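TRNA-splicing endonuclease (Sulfolobus tokodaii, PDB 2CV8) probably cuts introns out of precursor tRNA, cleaving at both splice sites to leave tRNA halves with 2',3'-cyclic phosphate and 5'-hydroxyl ends. Local coordinates at residues B[92-97]-B[169-173]. Residues are numbered along the deposited sequence; the frame is centred on the assembly and turned at random.
Sequences SVYEDL and KIRYI
Tyr172 reaches from strand 170-178 to helix 87-99 and donates its phenolic hydrogen to Asp96, with OH and Asp96 OD1 2.9 Å apart. The carboxylate is met on its anti side, 26° out of its plane, while OD1 itself lies at the edge of the tyrosine ring, near the ring plane. With CG anti to the backbone N (chi1 -177°), OD1 of Asp96 is brought to the tyrosine hydroxyl; it also forms a salt bridge with Lys100, so two donors hold the same oxygen.

Two apolar side chains also reach the phenol end. Val93 CG1 approaches the ring edge, 4.1 Å from Tyr172 CE2, and Leu97 CD2 comes obliquely from the helix to 3.7 Å from Tyr172 CZ. Segments 92-97 and 170-173 run almost at right angles (88°). Strand 170-178 is the last strand, within this chain, of the mixed sheet of the catalytic C-terminal domain, and the helix packs against this sheet, Val93 also touching Val163 and Phe114. At Tyr172 and Ile173 the sheet continues into an antiparallel strand of the second subunit, whose Met180 packs on both Tyr172 and Leu97.

Ile170 CD1 comes up against the helix backbone, 3.5 Å from Ser92 O, a carbonyl that also accepts the helical bond from Asp96 N. On the same strand, Ile170 CG2 lies over one face of the Tyr172 ring, offset toward its rim.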
ATOM      1  N   SER B  92     -13.249   2.716  13.101  1.00 21.11           N
ATOM      2  CA  SER B  92     -12.486   1.576  13.592  1.00 20.25           C
ATOM      3  C   SER B  92     -11.020   1.930  13.776  1.00 18.81           C
ATOM      4  O   SER B  92     -10.429   1.588  14.802  1.00 14.96           O
ATOM      5  CB  SER B  92     -12.624   0.382  12.642  1.00 18.15           C
ATOM      6  OG  SER B  92     -13.949  -0.130  12.677  1.00 30.39           O
ATOM      7  N   VAL B  93     -10.434   2.618  12.796  1.00 21.70           N
ATOM      8  CA  VAL B  93      -9.031   3.006  12.917  1.00 29.38           C
ATOM      9  C   VAL B  93      -8.900   4.162  13.915  1.00 27.74           C
ATOM     10  O   VAL B  93      -7.978   4.177  14.737  1.00 28.78           O
ATOM     11  CB  VAL B  93      -8.405   3.454  11.561  1.00 26.39           C
ATOM     12  CG1 VAL B  93      -6.916   3.754  11.751  1.00 23.39           C
ATOM     13  CG2 VAL B  93      -8.563   2.375  10.509  1.00 16.09           C
ATOM     14  N   TYR B  94      -9.815   5.126  13.854  1.00 15.44           N
ATOM     15  CA  TYR B  94      -9.742   6.247  14.783  1.00 16.44           C
ATOM     16  C   TYR B  94      -9.683   5.730  16.206  1.00 19.33           C
ATOM     17  O   TYR B  94      -8.757   6.044  16.963  1.00 18.96           O
ATOM     18  CB  TYR B  94     -10.959   7.159  14.675  1.00  6.21           C
ATOM     19  CG  TYR B  94     -10.847   8.355  15.598  1.00  2.42           C
ATOM     20  CD1 TYR B  94     -10.166   9.498  15.207  1.00  2.42           C
ATOM     21  CD2 TYR B  94     -11.364   8.310  16.879  1.00 17.37           C
ATOM     22  CE1 TYR B  94     -10.003  10.568  16.070  1.00  2.42           C
ATOM     23  CE2 TYR B  94     -11.201   9.371  17.760  1.00 17.94           C
ATOM     24  CZ  TYR B  94     -10.517  10.497  17.351  1.00 12.19           C
ATOM     25  OH  TYR B  94     -10.313  11.519  18.241  1.00 17.70           O
ATOM     26  N   GLU B  95     -10.694   4.939  16.554  1.00 17.90           N
ATOM     27  CA  GLU B  95     -10.827   4.360  17.882  1.00 23.40           C
ATOM     28  C   GLU B  95      -9.618   3.527  18.295  1.00 26.45           C
ATOM     29  O   GLU B  95      -9.040   3.747  19.359  1.00 29.51           O
ATOM     30  CB  GLU B  95     -12.080   3.494  17.931  1.00 13.94           C
ATOM     31  CG  GLU B  95     -12.339   2.869  19.272  1.00 23.52           C
ATOM     32  CD  GLU B  95     -13.471   1.877  19.209  1.00 29.46           C
ATOM     33  OE1 GLU B  95     -13.323   0.870  18.476  1.00 37.23           O
ATOM     34  OE2 GLU B  95     -14.503   2.107  19.882  1.00 21.16           O
ATOM     35  N   ASP B  96      -9.250   2.565  17.451  1.00 29.63           N
ATOM     36  CA  ASP B  96      -8.126   1.683  17.724  1.00 20.54           C
ATOM     37  C   ASP B  96      -6.865   2.481  17.996  1.00 24.09           C
ATOM     38  O   ASP B  96      -6.151   2.226  18.964  1.00 27.11           O
ATOM     39  CB  ASP B  96      -7.910   0.747  16.536  1.00 21.54           C
ATOM     40  CG  ASP B  96      -6.789  -0.275  16.768  1.00 33.91           C
ATOM     41  OD1 ASP B  96      -5.668  -0.072  16.246  1.00 18.55           O
ATOM     42  OD2 ASP B  96      -7.035  -1.286  17.462  1.00 30.04           O
ATOM     43  N   LEU B  97      -6.591   3.456  17.143  1.00 17.22           N
ATOM     44  CA  LEU B  97      -5.410   4.266  17.321  1.00 19.63           C
ATOM     45  C   LEU B  97      -5.528   5.135  18.554  1.00 23.93           C
ATOM     46  O   LEU B  97      -4.571   5.294  19.316  1.00 21.17           O
ATOM     47  CB  LEU B  97      -5.171   5.131  16.089  1.00 22.75           C
ATOM     48  CG  LEU B  97      -4.636   4.368  14.873  1.00 27.89           C
ATOM     49  CD1 LEU B  97      -4.234   5.350  13.783  1.00 20.18           C
ATOM     50  CD2 LEU B  97      -3.435   3.530  15.284  1.00 26.80           C
ATOM     51  N   LYS B 169     -10.775  -6.536  14.201  1.00 43.87           N
ATOM     52  CA  LYS B 169      -9.318  -6.548  14.243  1.00 40.48           C
ATOM     53  C   LYS B 169      -8.755  -5.636  13.161  1.00 38.26           C
ATOM     54  O   LYS B 169      -9.424  -5.357  12.168  1.00 38.03           O
ATOM     55  CB  LYS B 169      -8.796  -7.980  14.077  1.00 62.45           C
ATOM     56  CG  LYS B 169      -8.864  -8.805  15.358  1.00 66.63           C
ATOM     57  CD  LYS B 169      -8.369 -10.227  15.136  1.00 70.91           C
ATOM     58  CE  LYS B 169      -7.830 -10.846  16.425  1.00 73.32           C
ATOM     59  NZ  LYS B 169      -8.817 -10.810  17.538  1.00 74.74           N
ATOM     60  N   ILE B 170      -7.526  -5.167  13.358  1.00 43.07           N
ATOM     61  CA  ILE B 170      -6.903  -4.257  12.403  1.00 39.39           C
ATOM     62  C   ILE B 170      -5.484  -4.636  11.998  1.00 44.40           C
ATOM     63  O   ILE B 170      -4.646  -4.936  12.842  1.00 51.14           O
ATOM     64  CB  ILE B 170      -6.865  -2.820  12.972  1.00 31.33           C
ATOM     65  CG1 ILE B 170      -8.272  -2.406  13.419  1.00  8.58           C
ATOM     66  CG2 ILE B 170      -6.298  -1.851  11.921  1.00 18.99           C
ATOM     67  CD1 ILE B 170      -8.325  -1.061  14.029  1.00 32.99           C
ATOM     68  N   ARG B 171      -5.218  -4.612  10.697  1.00 49.47           N
ATOM     69  CA  ARG B 171      -3.894  -4.932  10.180  1.00 40.27           C
ATOM     70  C   ARG B 171      -3.320  -3.656   9.589  1.00 39.90           C
ATOM     71  O   ARG B 171      -3.917  -3.038   8.703  1.00 45.25           O
ATOM     72  CB  ARG B 171      -3.977  -6.018   9.100  1.00 73.52           C
ATOM     73  CG  ARG B 171      -4.222  -7.434   9.614  1.00 87.50           C
ATOM     74  CD  ARG B 171      -4.448  -8.396   8.452  1.00 94.87           C
ATOM     75  NE  ARG B 171      -4.593  -9.787   8.875  1.00111.47           N
ATOM     76  CZ  ARG B 171      -3.600 -10.547   9.332  1.00124.46           C
ATOM     77  NH1 ARG B 171      -2.370 -10.059   9.431  1.00128.31           N
ATOM     78  NH2 ARG B 171      -3.837 -11.805   9.684  1.00127.38           N
ATOM     79  N   TYR B 172      -2.171  -3.242  10.100  1.00 36.07           N
ATOM     80  CA  TYR B 172      -1.531  -2.039   9.595  1.00 39.60           C
ATOM     81  C   TYR B 172      -0.410  -2.398   8.639  1.00 39.31           C
ATOM     82  O   TYR B 172       0.441  -3.212   8.966  1.00 41.75           O
ATOM     83  CB  TYR B 172      -0.985  -1.199  10.749  1.00 26.82           C
ATOM     84  CG  TYR B 172      -2.071  -0.519  11.549  1.00 29.78           C
ATOM     85  CD1 TYR B 172      -2.459  -1.010  12.794  1.00 21.99           C
ATOM     86  CD2 TYR B 172      -2.735   0.600  11.051  1.00 29.87           C
ATOM     87  CE1 TYR B 172      -3.478  -0.400  13.521  1.00 23.91           C
ATOM     88  CE2 TYR B 172      -3.759   1.209  11.763  1.00 24.95           C
ATOM     89  CZ  TYR B 172      -4.129   0.705  12.996  1.00 30.21           C
ATOM     90  OH  TYR B 172      -5.175   1.276  13.689  1.00 18.85           O
ATOM     91  N   ILE B 173      -0.429  -1.814   7.446  1.00 32.48           N
ATOM     92  CA  ILE B 173       0.604  -2.093   6.470  1.00 36.63           C
ATOM     93  C   ILE B 173       1.069  -0.764   5.913  1.00 41.57           C
ATOM     94  O   ILE B 173       0.279   0.032   5.406  1.00 51.93           O
ATOM     95  CB  ILE B 173       0.101  -3.045   5.329  1.00 40.92           C
ATOM     96  CG1 ILE B 173      -0.532  -2.253   4.185  1.00 56.62           C
ATOM     97  CG2 ILE B 173      -0.942  -4.021   5.883  1.00 25.34           C
ATOM     98  CD1 ILE B 173      -0.733  -3.078   2.917  1.00 70.72           C
TER